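Local atomic coordinates of suppressor of fused family protein (Neisseria gonorrhoeae, PDB entry 3K5J), a protein that is of unknown function but resembles the N-terminal domain of human Suppressor of fused (Sufu), and may therefore act by binding other proteins. Residues L98-I104 with R115-L121; W108-F114 with D172-A176; G64-I70 with N134-L140. All coordinates share one frame; numbering follows the deposited sequence.

Interaction 1: residues L98-I104 with R115-L121; sequences LGKTVNI and RHFLISL. With SO4 (sulfate ion), chain E.
Ile104 and Phe117 meet at the Ile104 end of an antiparallel strand pair, 101-103 against 116-120, on the mixed sheet of this Sufu-like domain. The methyl CD1 of Ile104 sits over one face of the Phe117 ring, 3.5 Å from its centroid, a CH-pi contact in which the two side chains run at about a right angle. On the same side of the sheet Val102 CG2 touches Ile119 CD1 at 3.7 Å. It gets there because CG2 stands anti to the carbonyl carbon, while CG1 takes the place anti to the backbone N (chi1 175°). Backbone bonds tie the strands: Val102 and Phe117 exchange N-H and C=O in a hydrogen-bonded pair, and Ile119 N reaches Lys100 O nearly straight (172° at the hydrogen). Beyond the strand end, Leu98 lays CD1 against Leu121 CD2.

The other face, with Thr101, Asn103, His116 and Leu118, is more polar toward Asn103. There the His116 ring passes obliquely beside the Asn103 amide, the planes 41° apart, and a sulfate, probably from the crystallisation liquor, bridges them with help from Arg148. Its grip on His116 NE2 is weak, whereas Asn103 ND2 gives O4 a straight bond of 3.0 Å. Asn103 OD1 accepts from Gly105 N, and also from a water 2.7 Å away that in turn accepts from Arg115 NE at 2.9 Å, in the plane of the guanidinium.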
# COMPACT_ATOMS: atom_id res chain seq x y z
N LEU A 98 1.31 -10.42 5.00
CA LEU A 98 0.10 -10.01 5.72
C LEU A 98 0.33 -10.00 7.21
O LEU A 98 0.90 -10.96 7.77
CB LEU A 98 -1.08 -10.96 5.49
CG LEU A 98 -1.93 -10.73 4.30
CD1 LEU A 98 -2.88 -11.93 4.18
CD2 LEU A 98 -2.67 -9.40 4.33
N GLY A 99 -0.15 -8.95 7.84
CA GLY A 99 -0.10 -8.77 9.28
C GLY A 99 1.18 -8.17 9.79
O GLY A 99 1.29 -7.88 10.97
N LYS A 100 2.16 -7.95 8.92
CA LYS A 100 3.36 -7.24 9.34
C LYS A 100 3.11 -5.73 9.24
O LYS A 100 2.34 -5.25 8.42
CB LYS A 100 4.58 -7.65 8.51
CG LYS A 100 5.01 -9.11 8.57
CD LYS A 100 5.49 -9.43 9.98
CE LYS A 100 6.14 -10.77 9.99
NZ LYS A 100 6.67 -11.07 11.41
N THR A 101 3.83 -4.99 10.07
CA THR A 101 3.91 -3.55 9.95
C THR A 101 5.16 -3.14 9.20
O THR A 101 6.19 -3.84 9.24
CB THR A 101 3.87 -2.82 11.29
OG1 THR A 101 4.95 -3.23 12.12
CG2 THR A 101 2.56 -3.03 12.01
N VAL A 102 5.03 -2.01 8.52
CA VAL A 102 6.07 -1.42 7.72
C VAL A 102 6.39 -0.05 8.28
O VAL A 102 5.51 0.79 8.35
CB VAL A 102 5.63 -1.24 6.23
CG1 VAL A 102 6.73 -0.50 5.47
CG2 VAL A 102 5.29 -2.55 5.62
N ASN A 103 7.63 0.18 8.71
CA ASN A 103 8.09 1.49 9.13
C ASN A 103 8.49 2.26 7.89
O ASN A 103 9.44 1.89 7.21
CB ASN A 103 9.26 1.36 10.13
CG ASN A 103 9.63 2.68 10.78
OD1 ASN A 103 9.31 3.80 10.27
ND2 ASN A 103 10.33 2.58 11.94
N ILE A 104 7.77 3.33 7.58
CA ILE A 104 8.02 4.15 6.41
C ILE A 104 9.26 5.01 6.56
O ILE A 104 9.83 5.47 5.56
CB ILE A 104 6.75 5.05 6.13
CG1 ILE A 104 5.50 4.17 6.07
CG2 ILE A 104 6.90 5.93 4.90
CD1 ILE A 104 4.18 5.00 6.06
N ARG A 115 3.45 7.00 10.57
CA ARG A 115 4.74 6.62 10.00
C ARG A 115 4.85 5.13 9.72
O ARG A 115 5.93 4.65 9.40
CB ARG A 115 5.85 6.96 11.00
CG ARG A 115 5.86 8.39 11.48
CD ARG A 115 6.89 8.56 12.62
NE ARG A 115 8.26 8.50 12.13
CZ ARG A 115 8.91 9.51 11.58
NH1 ARG A 115 8.39 10.73 11.54
NH2 ARG A 115 10.13 9.32 11.16
N HIS A 116 3.75 4.39 9.88
CA HIS A 116 3.72 2.96 9.64
C HIS A 116 2.50 2.58 8.82
O HIS A 116 1.45 3.17 8.97
CB HIS A 116 3.64 2.17 10.97
CG HIS A 116 4.78 2.42 11.90
ND1 HIS A 116 4.77 3.50 12.75
CD2 HIS A 116 5.94 1.74 12.12
CE1 HIS A 116 5.88 3.48 13.46
NE2 HIS A 116 6.61 2.42 13.11
N PHE A 117 2.65 1.49 8.08
CA PHE A 117 1.52 0.79 7.47
C PHE A 117 1.37 -0.57 8.12
O PHE A 117 2.34 -1.17 8.51
CB PHE A 117 1.79 0.52 5.98
CG PHE A 117 1.96 1.75 5.10
CD1 PHE A 117 0.95 2.70 4.97
CD2 PHE A 117 3.09 1.88 4.30
CE1 PHE A 117 1.08 3.76 4.11
CE2 PHE A 117 3.23 2.95 3.46
CZ PHE A 117 2.22 3.90 3.36
N LEU A 118 0.14 -1.03 8.18
CA LEU A 118 -0.20 -2.42 8.46
C LEU A 118 -0.59 -3.11 7.16
O LEU A 118 -1.49 -2.65 6.46
CB LEU A 118 -1.37 -2.53 9.41
CG LEU A 118 -1.89 -3.94 9.77
CD1 LEU A 118 -0.79 -4.80 10.42
CD2 LEU A 118 -3.20 -3.90 10.59
N ILE A 119 0.15 -4.15 6.80
CA ILE A 119 -0.10 -4.91 5.54
C ILE A 119 -1.40 -5.69 5.76
O ILE A 119 -1.47 -6.55 6.65
CB ILE A 119 1.07 -5.82 5.15
CG1 ILE A 119 2.34 -4.99 4.92
CG2 ILE A 119 0.68 -6.61 3.91
CD1 ILE A 119 3.60 -5.75 4.68
N SER A 120 -2.41 -5.34 4.99
CA SER A 120 -3.77 -5.80 5.17
C SER A 120 -4.41 -6.40 3.93
O SER A 120 -3.98 -6.10 2.81
CB SER A 120 -4.63 -4.63 5.64
OG SER A 120 -4.10 -4.03 6.82
N LEU A 121 -5.44 -7.21 4.12
CA LEU A 121 -6.27 -7.61 3.00
C LEU A 121 -6.97 -6.36 2.45
O LEU A 121 -7.16 -5.37 3.18
CB LEU A 121 -7.28 -8.66 3.41
CG LEU A 121 -6.72 -10.01 3.80
CD1 LEU A 121 -7.78 -10.93 4.40
CD2 LEU A 121 -5.95 -10.68 2.61
S SO4 E . 9.73 -0.62 13.72
O1 SO4 E . 10.01 0.06 15.01
O2 SO4 E . 9.87 -2.03 14.01
O3 SO4 E . 8.33 -0.27 13.32
O4 SO4 E . 10.77 -0.24 12.74
O HOH W 1 9.54 5.93 11.94

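Interaction 2: residues W108-F114 with D172-A176; sequences WVEQSSF and DINRA
Ser112 OG donates to Ile173 O over 2.8 Å, arriving in the carbonyl plane on a lone pair. The hydroxyl sits at the centre of a small network: Phe114 N donates to it at 168°, making an ST turn, and Trp108 NE1 adds a weak bond from the edge of the indole. With OG anti to the backbone N (chi1 -169°), the oxygen is placed to serve both its own loop and the neighbouring one. Ile173 O is held a second time by a water that donates to it at 2.8 Å and accepts from Ser113 N.

Ile173 O also lies over one face of the Phe114 ring, 3.4 Å from Phe114 CE2, while Asp172 O and Arg175 O come up to the ring's edge. Arg175 CG touches the same ring at CZ, and its guanidinium runs on to Glu147 in a salt bridge.

The Ile173 side chain supplies the apolar half. Ile173 CG2 abuts Val109 CG2 at 3.6 Å and approaches the Trp108 ring obliquely, and CD1 rests near Gln111 CB. Each loop carries a type I beta turn, Val109 to Ser112 and Asp172 to Arg175, and an Asx turn from Asp172 OD1 to Asn174 N further shapes the second.

No strand pairing joins these two irregular loops; the Ile173 carbonyl is fixed instead by hydroxyl and water, against the Phe114 face.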
# COMPACT_ATOMS: atom_id res chain seq x y z
N TRP A 108 3.61 9.11 6.24
CA TRP A 108 3.20 8.59 4.93
C TRP A 108 2.90 9.71 3.93
O TRP A 108 3.15 9.56 2.75
CB TRP A 108 2.02 7.62 5.06
CG TRP A 108 0.70 8.18 5.42
CD1 TRP A 108 0.36 8.86 6.57
CD2 TRP A 108 -0.52 8.08 4.65
NE1 TRP A 108 -0.98 9.17 6.55
CE2 TRP A 108 -1.54 8.71 5.39
CE3 TRP A 108 -0.85 7.50 3.41
CZ2 TRP A 108 -2.86 8.79 4.91
CZ3 TRP A 108 -2.14 7.55 2.97
CH2 TRP A 108 -3.13 8.24 3.68
N VAL A 109 2.29 10.79 4.44
CA VAL A 109 2.22 12.07 3.74
C VAL A 109 2.66 13.14 4.77
O VAL A 109 2.43 12.99 5.99
CB VAL A 109 0.85 12.36 3.15
CG1 VAL A 109 0.44 11.32 2.12
CG2 VAL A 109 -0.24 12.43 4.20
N GLU A 110 3.28 14.21 4.26
CA GLU A 110 4.00 15.22 5.08
C GLU A 110 3.27 15.64 6.33
O GLU A 110 3.88 15.69 7.40
CB GLU A 110 4.32 16.51 4.26
CG GLU A 110 5.20 17.58 5.03
CD GLU A 110 5.17 18.96 4.36
OE1 GLU A 110 4.49 19.15 3.32
OE2 GLU A 110 5.82 19.88 4.90
N GLN A 111 2.01 15.99 6.22
CA GLN A 111 1.33 16.59 7.38
C GLN A 111 0.72 15.61 8.36
O GLN A 111 0.21 15.99 9.40
CB GLN A 111 0.29 17.62 6.93
CG GLN A 111 0.92 18.85 6.26
CD GLN A 111 1.64 19.72 7.27
OE1 GLN A 111 1.07 20.11 8.30
NE2 GLN A 111 2.91 20.00 7.02
N SER A 112 0.77 14.34 8.05
CA SER A 112 0.30 13.30 8.97
C SER A 112 1.37 12.98 10.00
O SER A 112 2.57 13.18 9.75
CB SER A 112 -0.04 12.02 8.19
OG SER A 112 -0.73 11.04 8.96
N SER A 113 0.94 12.39 11.11
CA SER A 113 1.86 11.82 12.08
C SER A 113 2.06 10.31 11.88
O SER A 113 2.85 9.68 12.61
CB SER A 113 1.35 12.03 13.53
OG SER A 113 0.22 11.22 13.80
N PHE A 114 1.33 9.69 10.94
CA PHE A 114 1.37 8.22 10.81
C PHE A 114 2.60 7.84 9.99
O PHE A 114 2.76 8.32 8.85
CB PHE A 114 0.08 7.68 10.21
CG PHE A 114 -1.18 8.24 10.79
CD1 PHE A 114 -1.25 8.70 12.12
CD2 PHE A 114 -2.32 8.28 10.04
CE1 PHE A 114 -2.43 9.25 12.61
CE2 PHE A 114 -3.51 8.80 10.57
CZ PHE A 114 -3.54 9.28 11.85
N ASP A 172 -8.26 10.03 6.41
CA ASP A 172 -8.07 11.17 7.30
C ASP A 172 -6.65 11.09 7.87
O ASP A 172 -6.36 10.19 8.65
CB ASP A 172 -9.14 11.11 8.40
CG ASP A 172 -8.98 12.18 9.44
OD1 ASP A 172 -8.11 13.06 9.27
OD2 ASP A 172 -9.81 12.14 10.41
N ILE A 173 -5.80 12.03 7.46
CA ILE A 173 -4.42 12.08 7.89
C ILE A 173 -4.24 12.34 9.40
O ILE A 173 -3.14 12.12 9.94
CB ILE A 173 -3.54 13.05 7.09
CG1 ILE A 173 -3.94 14.51 7.32
CG2 ILE A 173 -3.60 12.72 5.59
CD1 ILE A 173 -2.96 15.53 6.76
N ASN A 174 -5.32 12.76 10.05
CA ASN A 174 -5.35 13.05 11.49
C ASN A 174 -6.44 12.26 12.20
O ASN A 174 -6.96 12.69 13.24
CB ASN A 174 -5.53 14.57 11.73
CG ASN A 174 -5.37 14.95 13.21
OD1 ASN A 174 -4.41 14.52 13.84
ND2 ASN A 174 -6.30 15.79 13.74
N ARG A 175 -6.84 11.08 11.70
CA ARG A 175 -7.85 10.32 12.42
C ARG A 175 -7.39 10.02 13.84
O ARG A 175 -6.20 9.87 14.09
CB ARG A 175 -8.24 9.03 11.72
CG ARG A 175 -7.18 7.96 11.66
CD ARG A 175 -7.80 6.61 11.28
NE ARG A 175 -6.81 5.56 11.16
CZ ARG A 175 -6.31 4.83 12.16
NH1 ARG A 175 -6.73 4.99 13.44
NH2 ARG A 175 -5.40 3.91 11.90
N ALA A 176 -8.35 9.85 14.75
CA ALA A 176 -8.02 9.46 16.10
C ALA A 176 -7.45 8.05 16.14
O ALA A 176 -7.86 7.15 15.37
CB ALA A 176 -9.24 9.53 16.99
O HOH W 2 -1.68 12.46 12.29

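Interaction 3: residues G64-I70 with N134-L140; sequences GQEFFII and NVRFFWL
Phe68 and Trp139 lie next to each other on one side of two parallel strands, 65-71 and 135-143, neighbours in the mixed sheet of the Sufu-like fold. Their planes are only 10° apart, yet the rings are slid so far that they barely overlap. What lies over one face of the Phe68 ring is instead Trp139 CA, 4.0 Å from the ring centroid in a CH-pi contact. Phe68 leans over its neighbour because CG lies between the backbone N and the carbonyl carbon (chi1 64°), which swings the ring across the strand gap. Ile70 crosses the indole at about a right angle near its nitrogen, with Ile70 CD1 3.5 Å from Trp139 NE1. Further along this face the CB and CG of Glu66 run beside the Phe137 ring, pointing the same way, before the carboxylate turns off.

On the opposite face the Leu140 branch settles between two bumps: Leu140 CD1 meets Phe67 CB at 3.7 Å and Ile69 CG1 at 3.9 Å. Phe67 brings CE1 to the edge of the Phe138 ring, and Gln65 bends its amide obliquely against that ring, Gln65 CD to Phe138 CE2 3.5 Å, while its NE2 donates to Phe96 O and Gln97 OE1. The Phe138 ring turns its edge to the face of the Arg136 guanidinium, CE1 over its centre, while Arg136 pairs with Glu130.

Five backbone bonds alternate along the strands; Phe138 N to Glu66 O is the straightest, at 177°. A water accepts from Ile70 N and Trp139 NE1 and donates to Leu140 O. The Glu66 carboxylate takes backbone N-H groups of Gly58 and Gly60 and bonds with Ser56 and Tyr4, so it is probably ionised beside Phe137.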
# COMPACT_ATOMS: atom_id res chain seq x y z
N GLY A 64 5.18 -12.78 -4.51
CA GLY A 64 3.83 -13.27 -4.65
C GLY A 64 2.70 -12.27 -4.35
O GLY A 64 1.51 -12.61 -4.39
N GLN A 65 3.09 -11.03 -4.04
CA GLN A 65 2.13 -9.97 -3.77
C GLN A 65 2.72 -8.61 -4.19
O GLN A 65 3.93 -8.43 -4.22
CB GLN A 65 1.65 -9.94 -2.31
CG GLN A 65 2.81 -9.94 -1.30
CD GLN A 65 2.98 -11.23 -0.55
OE1 GLN A 65 2.49 -12.28 -0.98
NE2 GLN A 65 3.73 -11.18 0.55
N GLU A 66 1.79 -7.71 -4.48
CA GLU A 66 2.02 -6.29 -4.65
C GLU A 66 1.31 -5.55 -3.52
O GLU A 66 0.53 -6.15 -2.76
CB GLU A 66 1.44 -5.80 -5.97
CG GLU A 66 2.01 -6.46 -7.21
CD GLU A 66 3.47 -6.22 -7.55
OE1 GLU A 66 4.11 -5.36 -6.90
OE2 GLU A 66 3.98 -6.93 -8.47
N PHE A 67 1.56 -4.24 -3.44
CA PHE A 67 1.05 -3.40 -2.36
C PHE A 67 0.42 -2.13 -2.93
O PHE A 67 0.87 -1.61 -3.97
CB PHE A 67 2.19 -3.03 -1.41
CG PHE A 67 2.87 -4.22 -0.79
CD1 PHE A 67 2.27 -4.89 0.27
CD2 PHE A 67 3.99 -4.77 -1.35
CE1 PHE A 67 2.85 -6.00 0.80
CE2 PHE A 67 4.55 -5.93 -0.83
CZ PHE A 67 3.98 -6.55 0.24
N PHE A 68 -0.59 -1.58 -2.26
CA PHE A 68 -1.15 -0.32 -2.69
C PHE A 68 -1.48 0.60 -1.53
O PHE A 68 -1.76 0.16 -0.40
CB PHE A 68 -2.40 -0.51 -3.59
CG PHE A 68 -3.55 -1.15 -2.92
CD1 PHE A 68 -4.50 -0.36 -2.27
CD2 PHE A 68 -3.74 -2.51 -2.96
CE1 PHE A 68 -5.58 -0.95 -1.62
CE2 PHE A 68 -4.83 -3.08 -2.33
CZ PHE A 68 -5.75 -2.32 -1.66
N ILE A 69 -1.49 1.90 -1.84
CA ILE A 69 -1.79 2.99 -0.90
C ILE A 69 -3.01 3.73 -1.45
O ILE A 69 -3.03 4.08 -2.66
CB ILE A 69 -0.60 3.96 -0.78
CG1 ILE A 69 0.64 3.27 -0.22
CG2 ILE A 69 -0.98 5.20 0.06
CD1 ILE A 69 1.98 3.97 -0.50
N ILE A 70 -3.98 3.98 -0.57
CA ILE A 70 -5.16 4.79 -0.91
C ILE A 70 -4.96 6.17 -0.31
O ILE A 70 -4.81 6.31 0.90
CB ILE A 70 -6.51 4.17 -0.43
CG1 ILE A 70 -6.58 2.65 -0.66
CG2 ILE A 70 -7.69 4.93 -1.05
CD1 ILE A 70 -7.83 2.00 -0.05
N ASN A 134 -1.50 -16.02 -9.74
CA ASN A 134 -0.20 -16.16 -9.01
C ASN A 134 0.14 -15.03 -8.02
O ASN A 134 1.11 -15.19 -7.26
CB ASN A 134 1.08 -16.57 -9.79
CG ASN A 134 0.91 -17.90 -10.53
OD1 ASN A 134 0.50 -18.89 -9.95
ND2 ASN A 134 1.27 -17.92 -11.82
N VAL A 135 -0.68 -13.97 -7.98
CA VAL A 135 -0.29 -12.78 -7.24
C VAL A 135 -1.44 -12.13 -6.51
O VAL A 135 -2.55 -12.01 -7.04
CB VAL A 135 0.39 -11.77 -8.21
CG1 VAL A 135 0.73 -10.46 -7.56
CG2 VAL A 135 1.68 -12.40 -8.84
N ARG A 136 -1.18 -11.68 -5.30
CA ARG A 136 -2.18 -10.97 -4.54
C ARG A 136 -1.84 -9.50 -4.36
O ARG A 136 -0.70 -9.10 -4.54
CB ARG A 136 -2.26 -11.63 -3.18
CG ARG A 136 -2.75 -13.09 -3.26
CD ARG A 136 -2.67 -13.79 -1.91
NE ARG A 136 -3.77 -13.40 -1.06
CZ ARG A 136 -3.87 -13.77 0.23
NH1 ARG A 136 -2.89 -14.44 0.84
NH2 ARG A 136 -4.94 -13.45 0.89
N PHE A 137 -2.86 -8.70 -4.07
CA PHE A 137 -2.73 -7.24 -3.88
C PHE A 137 -3.14 -6.89 -2.47
O PHE A 137 -4.31 -7.04 -2.09
CB PHE A 137 -3.59 -6.50 -4.90
CG PHE A 137 -3.00 -6.58 -6.29
CD1 PHE A 137 -3.13 -7.73 -7.07
CD2 PHE A 137 -2.28 -5.52 -6.79
CE1 PHE A 137 -2.47 -7.84 -8.26
CE2 PHE A 137 -1.65 -5.62 -8.03
CZ PHE A 137 -1.77 -6.78 -8.76
N PHE A 138 -2.16 -6.47 -1.69
CA PHE A 138 -2.36 -6.12 -0.29
C PHE A 138 -2.36 -4.61 -0.08
O PHE A 138 -1.66 -3.86 -0.75
CB PHE A 138 -1.27 -6.77 0.63
CG PHE A 138 -1.29 -8.27 0.67
CD1 PHE A 138 -2.41 -9.01 0.37
CD2 PHE A 138 -0.12 -8.94 0.95
CE1 PHE A 138 -2.37 -10.38 0.46
CE2 PHE A 138 -0.08 -10.33 1.00
CZ PHE A 138 -1.22 -11.03 0.74
N TRP A 139 -3.14 -4.19 0.92
CA TRP A 139 -3.35 -2.79 1.28
C TRP A 139 -2.38 -2.34 2.36
O TRP A 139 -2.24 -2.97 3.41
CB TRP A 139 -4.78 -2.68 1.78
CG TRP A 139 -5.24 -1.37 2.22
CD1 TRP A 139 -4.81 -0.16 1.79
CD2 TRP A 139 -6.34 -1.11 3.09
NE1 TRP A 139 -5.55 0.85 2.35
CE2 TRP A 139 -6.50 0.29 3.16
CE3 TRP A 139 -7.20 -1.92 3.83
CZ2 TRP A 139 -7.51 0.88 3.91
CZ3 TRP A 139 -8.17 -1.33 4.60
CH2 TRP A 139 -8.33 0.04 4.62
N LEU A 140 -1.65 -1.28 2.07
CA LEU A 140 -0.83 -0.58 3.05
C LEU A 140 -1.71 0.44 3.81
O LEU A 140 -1.92 1.56 3.35
CB LEU A 140 0.33 0.10 2.34
CG LEU A 140 1.37 -0.81 1.69
CD1 LEU A 140 2.34 -0.04 0.84
CD2 LEU A 140 2.05 -1.69 2.71
O HOH W 3 0.64 -15.13 -4.04
O HOH W 4 -3.84 3.21 2.18

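How the interactions relate
From the N terminus, strand 65-71 comes first and pairs in parallel with 135-143, so interaction 3 closes a long loop holding helix 77-91. Nested inside that loop, interaction 1 pairs 98-104 with 115-121 as a short hairpin-like excursion. Its second strand also borders 135-143, where Ser120 O and Trp139 N probably bond, making 116-120 and 65-71 flank that strand. Interaction 2 begins in the connection between the two strands of interaction 1 and ends beyond helix 156-166, so it crosses both others and ties the segment after that helix to this connection. Trp108 joins all three, its CB near Phe117 and its CZ3 against Ile69 and Ile70.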